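Local coordinates for protein phosphoribosyl-aminoimidazole carboxylase (Aspergillus clavatus, PDB 3K5I) that converts 5-aminoimidazole ribonucleotide to its N5-carboxy derivative at the expense of ATP, as an ATP-grasp enzyme of purine biosynthesis, at residues Gly28-Gly33 against Asp88-Glu93; Gln49-Asp54 against Ser64-His69; Thr226-Gln231 against Pro242-Ser247; Leu210-Val215 against Lys253-Ala258. All coordinates share one frame; numbering follows the deposited sequence.

Contact 1 of 4, residues Gly28-Gly33 against Asp88-Glu93; sequences GVLGGG and DVVTAE. With AIR (5-aminoimidazole ribonucleotide), chain I.
E93 and G33 meet beside the ribose of AIR, where G33 N gives its hydrogen to E93 OE2 at 2.9 Å, reaching the oxygen from above the carboxylate plane. The same OE2 receives AIR O2' in a bond modelled as very short, whose exact length is doubtful. A chi1 of 61° tucks E93 CG between its own backbone N and carbonyl carbon, and the bend at chi2 (92°) turns the chain alongside G31, leaving the carboxylate between G33 and the ribose; on the way E93 CG lies only 3.0 Å from G31 O. V29 CG2 packs obliquely on E93 CG at 3.7 Å. Behind this tip run 26-30, the middle strand of the five-stranded parallel sheet in the preATP-grasp domain, and its neighbour 89-92. Strand 26-30 passes through the glycine-rich turn G31-G33 into helix 34-46, a strand-turn-helix consistent with a Rossmann-type nucleotide-binding arrangement. Backbone bonds alternate across the pair: G28 N to V89 O, T91 N to G28 O, L30 N to T91 O (2.8 Å) and E93 N to L30 O (3.2 Å). On one face L30 CD2 touches V90 CG1 at 3.7 Å and L30 CB touches A92 CB at 3.8 Å, with L102 of helix 99-105 covering L30 and V90. Farther out, G36 N also binds E93 OE2, and D54 OD2 takes the hydrogen of G32 N, tying the turn to strand 49-54.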
loop_
_atom_site.group_PDB
_atom_site.type_symbol
_atom_site.label_atom_id
_atom_site.label_comp_id
_atom_site.label_asym_id
_atom_site.label_seq_id
_atom_site.Cartn_x
_atom_site.Cartn_y
_atom_site.Cartn_z
ATOM N N GLY A 28 -7.284 9.828 16.672
ATOM C CA GLY A 28 -7.960 8.784 17.472
ATOM C C GLY A 28 -8.954 8.201 16.510
ATOM O O GLY A 28 -9.754 8.969 15.923
ATOM N N VAL A 29 -8.885 6.885 16.336
ATOM C CA VAL A 29 -9.871 6.270 15.433
ATOM C C VAL A 29 -10.772 5.347 16.234
ATOM O O VAL A 29 -10.316 4.394 16.869
ATOM C CB VAL A 29 -9.298 5.511 14.170
ATOM C CG1 VAL A 29 -8.567 4.252 14.572
ATOM C CG2 VAL A 29 -10.453 4.969 13.245
ATOM N N LEU A 30 -12.068 5.627 16.210
ATOM C CA LEU A 30 -12.976 4.779 16.947
ATOM C C LEU A 30 -13.316 3.509 16.114
ATOM O O LEU A 30 -14.066 3.600 15.153
ATOM C CB LEU A 30 -14.269 5.566 17.030
ATOM C CG LEU A 30 -14.599 6.345 18.298
ATOM C CD1 LEU A 30 -13.664 6.346 19.593
ATOM C CD2 LEU A 30 -15.104 7.615 17.643
ATOM N N GLY A 31 -12.794 2.364 16.457
ATOM C CA GLY A 31 -13.049 1.131 15.705
ATOM C C GLY A 31 -11.694 0.706 15.108
ATOM O O GLY A 31 -10.950 1.608 14.724
ATOM N N GLY A 32 -11.331 -0.579 15.025
ATOM C CA GLY A 32 -9.999 -0.913 14.462
ATOM C C GLY A 32 -10.013 -2.228 13.662
ATOM O O GLY A 32 -9.182 -3.122 13.860
ATOM N N GLY A 33 -10.982 -2.248 12.747
ATOM C CA GLY A 33 -11.285 -3.316 11.851
ATOM C C GLY A 33 -10.605 -2.968 10.558
ATOM O O GLY A 33 -9.633 -2.233 10.564
ATOM N N ASP A 88 -5.350 14.483 19.054
ATOM C CA ASP A 88 -5.838 15.757 18.583
ATOM C C ASP A 88 -7.090 15.744 17.763
ATOM O O ASP A 88 -7.644 16.822 17.640
ATOM C CB ASP A 88 -4.760 16.613 17.950
ATOM C CG ASP A 88 -3.556 16.650 18.835
ATOM O OD1 ASP A 88 -3.546 17.296 19.926
ATOM O OD2 ASP A 88 -2.706 15.854 18.397
ATOM N N VAL A 89 -7.523 14.622 17.190
ATOM C CA VAL A 89 -8.767 14.635 16.406
ATOM C C VAL A 89 -9.237 13.217 16.536
ATOM O O VAL A 89 -8.487 12.250 16.510
ATOM C CB VAL A 89 -8.695 15.124 14.942
ATOM C CG1 VAL A 89 -7.628 14.340 14.203
ATOM C CG2 VAL A 89 -10.063 15.025 14.250
ATOM N N VAL A 90 -10.525 13.136 16.774
ATOM C CA VAL A 90 -11.103 11.808 16.940
ATOM C C VAL A 90 -11.965 11.483 15.727
ATOM O O VAL A 90 -12.836 12.244 15.354
ATOM C CB VAL A 90 -11.904 11.706 18.249
ATOM C CG1 VAL A 90 -12.781 10.439 18.214
ATOM C CG2 VAL A 90 -10.909 11.721 19.432
ATOM N N THR A 91 -11.736 10.362 15.069
ATOM C CA THR A 91 -12.578 10.084 13.903
ATOM C C THR A 91 -13.161 8.684 14.069
ATOM O O THR A 91 -12.935 8.014 15.086
ATOM C CB THR A 91 -11.857 10.326 12.531
ATOM O OG1 THR A 91 -12.849 10.261 11.484
ATOM C CG2 THR A 91 -10.667 9.344 12.259
ATOM N N ALA A 92 -13.939 8.209 13.108
ATOM C CA ALA A 92 -14.480 6.859 13.224
ATOM C C ALA A 92 -14.436 6.027 11.962
ATOM O O ALA A 92 -14.648 6.523 10.872
ATOM C CB ALA A 92 -15.894 6.835 13.808
ATOM N N GLU A 93 -14.147 4.746 12.132
ATOM C CA GLU A 93 -14.108 3.735 11.046
ATOM C C GLU A 93 -15.358 2.867 11.079
ATOM O O GLU A 93 -15.525 1.912 10.352
ATOM C CB GLU A 93 -12.807 2.907 10.909
ATOM C CG GLU A 93 -12.411 2.047 12.119
ATOM C CD GLU A 93 -13.001 0.642 11.958
ATOM O OE1 GLU A 93 -14.077 0.325 12.505
ATOM O OE2 GLU A 93 -12.325 -0.134 11.270
HETATM N N1 AIR I . -17.070 -1.513 8.968
HETATM C C2 AIR I . -17.604 -0.448 9.632
HETATM N N3 AIR I . -18.877 -0.181 9.347
HETATM C C4 AIR I . -19.172 -1.129 8.385
HETATM C C5 AIR I . -18.084 -1.965 8.140
HETATM N N6 AIR I . -17.941 -3.035 7.295
HETATM C "C1'" AIR I . -15.761 -2.204 9.041
HETATM C "C2'" AIR I . -14.770 -1.556 10.034
HETATM C "C3'" AIR I . -15.432 -2.153 11.288
HETATM C "C4'" AIR I . -15.495 -3.617 10.845
HETATM O "O4'" AIR I . -16.101 -3.482 9.545
HETATM O "O2'" AIR I . -13.353 -1.781 9.883
HETATM O "O3'" AIR I . -14.667 -1.822 12.427
HETATM C "C5'" AIR I . -15.394 -4.989 11.486
HETATM O "O5'" AIR I . -16.453 -5.901 11.075
HETATM P P AIR I . -16.505 -7.364 11.757
HETATM O O6 AIR I . -16.362 -8.524 10.629
HETATM O O7 AIR I . -17.828 -7.355 12.442
HETATM O O8 AIR I . -15.335 -7.451 12.710
#

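Contact 2 of 4, residues Gln49-Asp54 against Ser64-His69; sequences QVNVLD and SAHDGH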
loop_
_atom_site.group_PDB
_atom_site.type_symbol
_atom_site.label_atom_id
_atom_site.label_comp_id
_atom_site.label_asym_id
_atom_site.label_seq_id
_atom_site.Cartn_x
_atom_site.Cartn_y
_atom_site.Cartn_z
ATOM N N GLN A 49 0.601 9.474 13.857
ATOM C CA GLN A 49 0.261 8.557 14.924
ATOM C C GLN A 49 -1.213 8.406 14.975
ATOM O O GLN A 49 -1.960 9.388 15.108
ATOM C CB GLN A 49 0.644 9.050 16.329
ATOM C CG GLN A 49 0.672 7.831 17.253
ATOM C CD GLN A 49 1.120 8.140 18.656
ATOM O OE1 GLN A 49 2.299 8.369 18.860
ATOM N NE2 GLN A 49 0.210 8.112 19.628
ATOM N N VAL A 50 -1.548 7.126 14.885
ATOM C CA VAL A 50 -2.906 6.696 14.983
ATOM C C VAL A 50 -3.198 5.886 16.266
ATOM O O VAL A 50 -2.716 4.733 16.394
ATOM C CB VAL A 50 -3.484 6.175 13.651
ATOM C CG1 VAL A 50 -4.967 5.743 13.859
ATOM C CG2 VAL A 50 -3.449 7.318 12.601
ATOM N N ASN A 51 -3.939 6.478 17.232
ATOM C CA ASN A 51 -4.275 5.657 18.429
ATOM C C ASN A 51 -5.618 5.003 18.157
ATOM O O ASN A 51 -6.584 5.666 17.849
ATOM C CB ASN A 51 -4.490 6.421 19.713
ATOM C CG ASN A 51 -3.303 7.257 20.010
ATOM O OD1 ASN A 51 -2.221 6.852 19.627
ATOM N ND2 ASN A 51 -3.508 8.451 20.521
ATOM N N VAL A 52 -5.727 3.696 18.263
ATOM C CA VAL A 52 -6.998 3.037 17.937
ATOM C C VAL A 52 -7.884 2.546 19.064
ATOM O O VAL A 52 -7.397 2.017 20.031
ATOM C CB VAL A 52 -6.523 1.692 17.239
ATOM C CG1 VAL A 52 -7.596 0.915 16.534
ATOM C CG2 VAL A 52 -5.432 1.994 16.256
ATOM N N LEU A 53 -9.190 2.738 18.951
ATOM C CA LEU A 53 -10.034 2.207 20.007
ATOM C C LEU A 53 -10.745 0.917 19.504
ATOM O O LEU A 53 -11.546 0.937 18.558
ATOM C CB LEU A 53 -11.052 3.253 20.495
ATOM C CG LEU A 53 -11.999 2.799 21.628
ATOM C CD1 LEU A 53 -11.372 2.094 22.834
ATOM C CD2 LEU A 53 -12.990 3.885 22.072
ATOM N N ASP A 54 -10.432 -0.215 20.109
ATOM C CA ASP A 54 -11.090 -1.463 19.729
ATOM C C ASP A 54 -10.489 -2.627 20.529
ATOM O O ASP A 54 -9.706 -2.401 21.446
ATOM C CB ASP A 54 -10.967 -1.687 18.218
ATOM C CG ASP A 54 -11.977 -2.719 17.706
ATOM O OD1 ASP A 54 -12.424 -3.606 18.480
ATOM O OD2 ASP A 54 -12.310 -2.562 16.525
ATOM N N SER A 64 0.567 -0.959 13.893
ATOM C CA SER A 64 0.879 0.316 14.492
ATOM C C SER A 64 1.408 -0.054 15.888
ATOM O O SER A 64 0.673 -0.085 16.879
ATOM C CB SER A 64 -0.474 1.023 14.638
ATOM O OG SER A 64 -0.397 2.195 15.438
ATOM N N ALA A 65 2.699 -0.351 15.974
ATOM C CA ALA A 65 3.314 -0.770 17.230
ATOM C C ALA A 65 3.743 0.394 18.091
ATOM O O ALA A 65 4.920 0.747 18.014
ATOM C CB ALA A 65 4.579 -1.586 16.903
ATOM N N HIS A 66 2.850 0.969 18.896
ATOM C CA HIS A 66 3.244 2.080 19.788
ATOM C C HIS A 66 2.387 1.979 21.037
ATOM O O HIS A 66 1.523 1.085 21.113
ATOM C CB HIS A 66 3.094 3.433 19.068
ATOM C CG HIS A 66 1.713 3.739 18.568
ATOM N ND1 HIS A 66 0.683 3.999 19.435
ATOM C CD2 HIS A 66 1.194 3.892 17.324
ATOM C CE1 HIS A 66 -0.418 4.254 18.753
ATOM N NE2 HIS A 66 -0.139 4.193 17.471
ATOM N N ASP A 67 2.542 2.848 22.025
ATOM C CA ASP A 67 1.663 2.659 23.191
ATOM C C ASP A 67 0.353 3.427 23.335
ATOM O O ASP A 67 -0.266 3.365 24.408
ATOM C CB ASP A 67 2.446 2.704 24.505
ATOM C CG ASP A 67 3.085 4.052 24.758
ATOM O OD1 ASP A 67 2.620 4.792 25.650
ATOM O OD2 ASP A 67 4.081 4.355 24.072
ATOM N N GLY A 68 -0.102 4.133 22.301
ATOM C CA GLY A 68 -1.331 4.910 22.486
ATOM C C GLY A 68 -2.725 4.320 22.303
ATOM O O GLY A 68 -3.761 4.985 22.495
ATOM N N HIS A 69 -2.775 3.071 21.869
ATOM C CA HIS A 69 -4.091 2.536 21.639
ATOM C C HIS A 69 -4.831 2.429 22.978
ATOM O O HIS A 69 -4.269 2.426 24.076
ATOM C CB HIS A 69 -3.910 1.154 20.925
ATOM C CG HIS A 69 -3.199 1.225 19.600
ATOM N ND1 HIS A 69 -3.599 2.074 18.589
ATOM C CD2 HIS A 69 -2.136 0.528 19.109
ATOM C CE1 HIS A 69 -2.793 1.917 17.554
ATOM N NE2 HIS A 69 -1.898 0.980 17.837
HETATM O O HOH W 1 0.474 4.828 14.240
#
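N51 and H69 bring their CA atoms within 4.5 Å where the loop 64-69, leading into the short strand 70-71, closes on strand 49-54 of the Rossmann-like preATP-grasp domain; near S64 the two backbones stand farther apart. Most of the joining is done by two imidazole rings reaching the strand's backbone. H69 ND1 accepts V52 N at 2.7 Å, a nearly straight bond lying in the ring plane, while NE2 of the same ring gives its hydrogen to S64 O at 2.9 Å, on a lone pair of that carbonyl. H66 NE2 donates to V50 O at 2.8 Å, in its own ring plane but well above the plane of the carbonyl. On the ring's other nitrogen, H66 ND1 accepts G68 N. With H66 CG between its backbone N and carbonyl carbon (chi1 58°), the ring swings under Q49, whose CG sits over one face in a CH-pi contact, the amide 25° from parallel; H69 NE2 lies over the opposite face. The Q49 amide is steadied by donating NE2 to N51 OD1 at 2.7 Å, and a water bridges V50 N and S64 OG. A65, in the same loop, forms backbone hydrogen bonds with the second subunit. Each histidine uses one nitrogen as donor and one as acceptor, which implies that both rings are probably neutral, with the proton on NE2.

Contact 3 of 4, residues Thr226-Gln231 against Pro242-Ser247; sequences TVETVQ and PARNVS. With NA (sodium ion), chain E; ADP (adenosine-5'-diphosphate), chain G.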
loop_
_atom_site.group_PDB
_atom_site.type_symbol
_atom_site.label_atom_id
_atom_site.label_comp_id
_atom_site.label_asym_id
_atom_site.label_seq_id
_atom_site.Cartn_x
_atom_site.Cartn_y
_atom_site.Cartn_z
ATOM N N THR A 226 -18.313 7.821 -9.957
ATOM C CA THR A 226 -19.424 6.955 -9.583
ATOM C C THR A 226 -18.965 5.552 -10.020
ATOM O O THR A 226 -18.355 5.347 -11.107
ATOM C CB THR A 226 -20.642 7.302 -10.457
ATOM O OG1 THR A 226 -20.984 8.689 -10.328
ATOM C CG2 THR A 226 -21.828 6.376 -10.201
ATOM N N VAL A 227 -19.169 4.605 -9.117
ATOM C CA VAL A 227 -18.856 3.183 -9.308
ATOM C C VAL A 227 -20.164 2.363 -9.244
ATOM O O VAL A 227 -21.242 2.821 -8.785
ATOM C CB VAL A 227 -17.820 2.591 -8.342
ATOM C CG1 VAL A 227 -16.481 3.341 -8.448
ATOM C CG2 VAL A 227 -18.374 2.647 -7.016
ATOM N N GLU A 228 -20.096 1.166 -9.816
ATOM C CA GLU A 228 -21.232 0.256 -9.929
ATOM C C GLU A 228 -20.946 -0.827 -8.931
ATOM O O GLU A 228 -19.861 -1.413 -8.981
ATOM C CB GLU A 228 -20.968 -0.463 -11.259
ATOM C CG GLU A 228 -21.788 -1.727 -11.375
ATOM C CD GLU A 228 -21.680 -2.275 -12.777
ATOM O OE1 GLU A 228 -20.894 -1.773 -13.603
ATOM O OE2 GLU A 228 -22.382 -3.244 -13.058
ATOM N N THR A 229 -21.896 -1.131 -8.061
ATOM C CA THR A 229 -21.596 -2.158 -7.096
ATOM C C THR A 229 -22.541 -3.326 -7.240
ATOM O O THR A 229 -23.648 -3.171 -7.735
ATOM C CB THR A 229 -21.799 -1.594 -5.661
ATOM O OG1 THR A 229 -23.082 -0.965 -5.486
ATOM C CG2 THR A 229 -20.834 -0.482 -5.495
ATOM N N VAL A 230 -22.129 -4.496 -6.777
ATOM C CA VAL A 230 -23.013 -5.658 -6.856
ATOM C C VAL A 230 -23.091 -6.297 -5.489
ATOM O O VAL A 230 -22.081 -6.680 -4.874
ATOM C CB VAL A 230 -22.642 -6.701 -7.937
ATOM C CG1 VAL A 230 -23.744 -7.758 -7.983
ATOM C CG2 VAL A 230 -22.416 -6.045 -9.331
ATOM N N GLN A 231 -24.329 -6.414 -5.011
ATOM C CA GLN A 231 -24.555 -6.952 -3.682
ATOM C C GLN A 231 -25.283 -8.267 -3.778
ATOM O O GLN A 231 -26.087 -8.463 -4.674
ATOM C CB GLN A 231 -25.460 -6.021 -2.852
ATOM C CG GLN A 231 -24.752 -4.934 -2.038
ATOM C CD GLN A 231 -23.967 -4.041 -2.979
ATOM O OE1 GLN A 231 -22.747 -3.879 -2.828
ATOM N NE2 GLN A 231 -24.664 -3.486 -4.008
ATOM N N PRO A 242 -14.541 2.889 -13.146
ATOM C CA PRO A 242 -15.811 3.550 -12.847
ATOM C C PRO A 242 -16.941 2.622 -13.286
ATOM O O PRO A 242 -16.624 1.598 -13.902
ATOM C CB PRO A 242 -15.740 4.780 -13.756
ATOM C CG PRO A 242 -14.994 4.227 -14.969
ATOM C CD PRO A 242 -14.110 3.122 -14.532
ATOM N N ALA A 243 -18.198 2.994 -12.998
ATOM C CA ALA A 243 -19.427 2.243 -13.295
ATOM C C ALA A 243 -19.565 2.024 -14.813
ATOM O O ALA A 243 -19.367 2.948 -15.616
ATOM C CB ALA A 243 -20.600 3.079 -12.931
ATOM N N ARG A 244 -19.919 0.803 -15.199
ATOM C CA ARG A 244 -20.076 0.400 -16.603
ATOM C C ARG A 244 -21.486 0.699 -17.183
ATOM O O ARG A 244 -22.519 0.499 -16.505
ATOM C CB ARG A 244 -19.850 -1.141 -16.661
ATOM C CG ARG A 244 -18.450 -1.672 -16.243
ATOM C CD ARG A 244 -18.285 -3.212 -16.146
ATOM N NE ARG A 244 -19.351 -3.830 -15.339
ATOM C CZ ARG A 244 -19.686 -5.123 -15.284
ATOM N NH1 ARG A 244 -20.697 -5.564 -14.523
ATOM N NH2 ARG A 244 -19.025 -6.026 -15.974
ATOM N N ASN A 245 -21.578 1.083 -18.452
ATOM C CA ASN A 245 -22.912 1.278 -19.051
ATOM C C ASN A 245 -23.819 2.274 -18.383
ATOM O O ASN A 245 -25.018 2.018 -18.160
ATOM C CB ASN A 245 -23.691 -0.046 -18.961
ATOM C CG ASN A 245 -23.370 -1.018 -20.086
ATOM O OD1 ASN A 245 -23.483 -2.229 -19.900
ATOM N ND2 ASN A 245 -22.993 -0.499 -21.254
ATOM N N VAL A 246 -23.240 3.420 -18.078
ATOM C CA VAL A 246 -23.992 4.427 -17.391
ATOM C C VAL A 246 -23.592 5.671 -18.180
ATOM O O VAL A 246 -22.412 5.917 -18.415
ATOM C CB VAL A 246 -23.441 4.490 -15.935
ATOM C CG1 VAL A 246 -24.042 5.640 -15.202
ATOM C CG2 VAL A 246 -23.846 3.245 -15.159
ATOM N N SER A 247 -24.587 6.441 -18.605
ATOM C CA SER A 247 -24.358 7.655 -19.380
ATOM C C SER A 247 -23.751 8.738 -18.501
ATOM O O SER A 247 -23.945 8.750 -17.290
ATOM C CB SER A 247 -25.736 8.207 -19.761
ATOM O OG SER A 247 -26.568 8.034 -18.644
HETATM NA NA NA E . -28.094 -7.764 -5.966
HETATM P PB ADP G . -26.249 -2.378 5.168
HETATM O O1B ADP G . -26.069 -3.558 6.043
HETATM O O2B ADP G . -26.002 -1.326 6.227
HETATM O O3B ADP G . -25.430 -1.769 3.984
HETATM P PA ADP G . -28.360 -1.658 3.166
HETATM O O1A ADP G . -27.423 -0.857 2.376
HETATM O O2A ADP G . -29.641 -0.883 3.347
HETATM O O3A ADP G . -27.714 -2.200 4.534
HETATM O "O5'" ADP G . -28.662 -2.884 2.171
HETATM C "C5'" ADP G . -27.614 -3.601 1.507
HETATM C "C4'" ADP G . -28.060 -3.967 0.114
HETATM O "O4'" ADP G . -29.286 -4.741 0.184
HETATM C "C3'" ADP G . -28.479 -2.861 -0.838
HETATM O "O3'" ADP G . -27.293 -2.561 -1.591
HETATM C "C2'" ADP G . -29.444 -3.514 -1.835
HETATM O "O2'" ADP G . -28.801 -4.595 -2.575
HETATM C "C1'" ADP G . -30.182 -4.335 -0.799
HETATM N N9 ADP G . -31.335 -3.545 -0.396
HETATM C C8 ADP G . -31.347 -2.668 0.653
HETATM N N7 ADP G . -32.503 -1.965 0.684
HETATM C C5 ADP G . -33.224 -2.518 -0.355
HETATM C C6 ADP G . -34.585 -2.280 -0.747
HETATM N N6 ADP G . -35.462 -1.518 -0.414
HETATM N N1 ADP G . -35.012 -2.992 -1.830
HETATM C C2 ADP G . -34.258 -3.962 -2.471
HETATM N N3 ADP G . -33.060 -4.252 -2.037
HETATM C C4 ADP G . -32.558 -3.525 -1.023
HETATM O O HOH W 2 -26.782 -5.583 -6.323
HETATM O O HOH W 3 -28.544 -10.528 -5.072
HETATM O O HOH W 4 -26.828 -9.368 -7.483
HETATM O O HOH W 5 -29.793 -7.883 -7.741
HETATM O O HOH W 6 -29.309 -6.462 -3.623
#
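E228 of strand 221-232 and R244 of the loop 242-247 meet in a salt bridge, joined through extended and bent side chains respectively. E228 places CG anti to its backbone N (chi1 163°) and stays straight beyond it, carrying the carboxylate out to the loop. R244 turns at chi3 (-50°), which presents its guanidinium side-on in a two-nitrogen grip: R244 NE reaches E228 OE1 at 3.1 Å and NH1 reaches OE2 at 3.2 Å, both almost straight and within the guanidinium plane. The two flat groups are nevertheless turned by 40°, and both nitrogens meet their oxygens from above the carboxylate plane. E228 OE1 takes a second hydrogen from R244 N at 3.2 Å, arriving from the opposite face. Beside it along the backbone, A243 N donates to T226 O at 3.0 Å, and A243 CB lies 3.9 Å from E228 CB. At the far end of the strand Q231, part of the ADP pocket, binds a sodium ion through its carbonyl O at 2.5 Å, five waters completing the shell, and Q231 CG rests 3.5 Å from ADP O3'. In this ATP-grasp domain the loop links strand 235-241 to helix 248-263. R244 NH2 also pairs with E388, and Y240 makes a cation-pi contact with R244. The arginine's positive charge would favour the ionised form of the buried E228, and its two salt bridges tie the strand and the loop to helix 384-399.

Contact 4 of 4, residues Leu210-Val215 against Lys253-Ala258; sequences LAVIVV and KAQELA
V212 and A258 carry the apolar part of the contact: V212 CB lies 3.7 Å from A258 CB, and V214 CG2 follows along the strand at 4.1 Å from the same methyl. The small A254 and A258 on this side of helix 248-263 are consistent with the close approach, the axes of the two short segments passing 8.6 Å apart at a crossing angle of -52°. A second kind of meeting is polar against apolar. The bend of Q255 at chi2 (-94°) lays its amide over V212; the two side chains cross at about a right angle, with Q255 NE2 3.2 Å from V212 CG2. No hydrogen bond joins the two segments; the amide is held instead by the neighbouring strand, NE2 giving to Y224 O and T226 OG1 and OE1 pairing with S223 OG. Beneath the helix, M275 and V273 of strand 269-278 continue the apolar layer. The arrangement is a helix packed on the face of an antiparallel sheet, as in the alpha+beta fold of ATP-grasp domains.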
loop_
_atom_site.group_PDB
_atom_site.type_symbol
_atom_site.label_atom_id
_atom_site.label_comp_id
_atom_site.label_asym_id
_atom_site.label_seq_id
_atom_site.Cartn_x
_atom_site.Cartn_y
_atom_site.Cartn_z
ATOM N N LEU A 210 -25.422 1.972 -7.339
ATOM C CA LEU A 210 -24.263 2.837 -7.446
ATOM C C LEU A 210 -23.812 3.430 -6.128
ATOM O O LEU A 210 -24.533 3.539 -5.139
ATOM C CB LEU A 210 -24.610 3.975 -8.403
ATOM C CG LEU A 210 -25.299 3.476 -9.681
ATOM C CD1 LEU A 210 -26.270 4.533 -10.135
ATOM C CD2 LEU A 210 -24.264 3.282 -10.789
ATOM N N ALA A 211 -22.563 3.841 -6.153
ATOM C CA ALA A 211 -22.008 4.483 -4.989
ATOM C C ALA A 211 -21.044 5.619 -5.369
ATOM O O ALA A 211 -20.333 5.514 -6.359
ATOM C CB ALA A 211 -21.296 3.369 -4.146
ATOM N N VAL A 212 -20.985 6.724 -4.614
ATOM C CA VAL A 212 -20.012 7.815 -4.869
ATOM C C VAL A 212 -19.316 8.046 -3.525
ATOM O O VAL A 212 -19.987 8.239 -2.492
ATOM C CB VAL A 212 -20.651 9.216 -5.345
ATOM C CG1 VAL A 212 -19.548 10.429 -5.490
ATOM C CG2 VAL A 212 -21.194 8.975 -6.788
ATOM N N ILE A 213 -17.984 8.062 -3.521
ATOM C CA ILE A 213 -17.233 8.394 -2.303
ATOM C C ILE A 213 -17.034 9.962 -2.317
ATOM O O ILE A 213 -16.336 10.439 -3.214
ATOM C CB ILE A 213 -15.761 7.835 -2.260
ATOM C CG1 ILE A 213 -15.656 6.344 -1.897
ATOM C CG2 ILE A 213 -14.973 8.583 -1.205
ATOM C CD1 ILE A 213 -16.844 5.769 -1.029
ATOM N N VAL A 214 -17.633 10.718 -1.379
ATOM C CA VAL A 214 -17.528 12.174 -1.231
ATOM C C VAL A 214 -16.540 12.564 -0.144
ATOM O O VAL A 214 -16.424 11.892 0.877
ATOM C CB VAL A 214 -18.842 12.964 -0.929
ATOM C CG1 VAL A 214 -18.553 14.525 -0.824
ATOM C CG2 VAL A 214 -19.797 12.841 -2.091
ATOM N N VAL A 215 -15.804 13.644 -0.391
ATOM C CA VAL A 215 -14.831 14.122 0.583
ATOM C C VAL A 215 -15.122 15.549 1.019
ATOM O O VAL A 215 -15.073 16.489 0.218
ATOM C CB VAL A 215 -13.435 14.075 -0.003
ATOM C CG1 VAL A 215 -12.419 14.498 1.094
ATOM C CG2 VAL A 215 -13.237 12.708 -0.721
ATOM N N LYS A 253 -26.166 12.811 -12.355
ATOM C CA LYS A 253 -27.272 12.948 -11.432
ATOM C C LYS A 253 -26.823 12.254 -10.150
ATOM O O LYS A 253 -27.121 12.695 -9.052
ATOM C CB LYS A 253 -28.586 12.362 -11.951
ATOM C CG LYS A 253 -29.783 12.911 -11.154
ATOM C CD LYS A 253 -30.557 11.855 -10.339
ATOM C CE LYS A 253 -31.707 12.422 -9.470
ATOM N NZ LYS A 253 -32.904 11.553 -9.102
ATOM N N ALA A 254 -26.107 11.151 -10.302
ATOM C CA ALA A 254 -25.582 10.373 -9.194
ATOM C C ALA A 254 -24.687 11.262 -8.303
ATOM O O ALA A 254 -24.835 11.364 -7.078
ATOM C CB ALA A 254 -24.727 9.297 -9.838
ATOM N N GLN A 255 -23.718 11.918 -8.926
ATOM C CA GLN A 255 -22.805 12.789 -8.205
ATOM C C GLN A 255 -23.425 13.938 -7.387
ATOM O O GLN A 255 -23.013 14.225 -6.251
ATOM C CB GLN A 255 -21.772 13.274 -9.215
ATOM C CG GLN A 255 -20.949 12.130 -9.810
ATOM C CD GLN A 255 -19.664 11.934 -9.019
ATOM O OE1 GLN A 255 -19.061 12.884 -8.536
ATOM N NE2 GLN A 255 -19.301 10.694 -8.784
ATOM N N GLU A 256 -24.415 14.602 -8.000
ATOM C CA GLU A 256 -25.194 15.706 -7.434
ATOM C C GLU A 256 -25.966 15.165 -6.260
ATOM O O GLU A 256 -25.979 15.655 -5.123
ATOM C CB GLU A 256 -26.264 16.116 -8.447
ATOM C CG GLU A 256 -25.562 16.884 -9.551
ATOM C CD GLU A 256 -26.366 17.220 -10.800
ATOM O OE1 GLU A 256 -25.755 17.928 -11.628
ATOM O OE2 GLU A 256 -27.546 16.822 -10.966
ATOM N N LEU A 257 -26.593 14.053 -6.557
ATOM C CA LEU A 257 -27.364 13.407 -5.514
ATOM C C LEU A 257 -26.508 13.166 -4.276
ATOM O O LEU A 257 -26.884 13.526 -3.165
ATOM C CB LEU A 257 -27.859 12.084 -6.080
ATOM C CG LEU A 257 -28.591 11.386 -4.941
ATOM C CD1 LEU A 257 -29.496 12.327 -4.115
ATOM C CD2 LEU A 257 -29.349 10.163 -5.497
ATOM N N ALA A 258 -25.333 12.583 -4.504
ATOM C CA ALA A 258 -24.405 12.258 -3.432
ATOM C C ALA A 258 -23.893 13.444 -2.656
ATOM O O ALA A 258 -23.715 13.351 -1.435
ATOM C CB ALA A 258 -23.220 11.496 -3.948
#

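How the contacts relate
Two neighbourhoods emerge. Contacts 1 and 2, with centres about 10 Å apart, share the parallel sheet of the preATP-grasp domain, where strands 26-30 and 49-54 are neighbours; contact 2 is nested inside the loop that contact 1 closes. Contacts 3 and 4, about 12 Å apart between centres, lie in the ATP-grasp domain on adjacent strands 221-232 and 206-216 of a large antiparallel sheet that runs on into C-terminal strands; contact 3 is nested within contact 4. The pairs follow in series, and contacts 1 and 3 lie on opposite sides of the chain's centre, about 30 Å between centres. Contact 1 supplies part of the AIR pocket, which the other two domains complete; contact 3 reaches the ADP pocket through Q231.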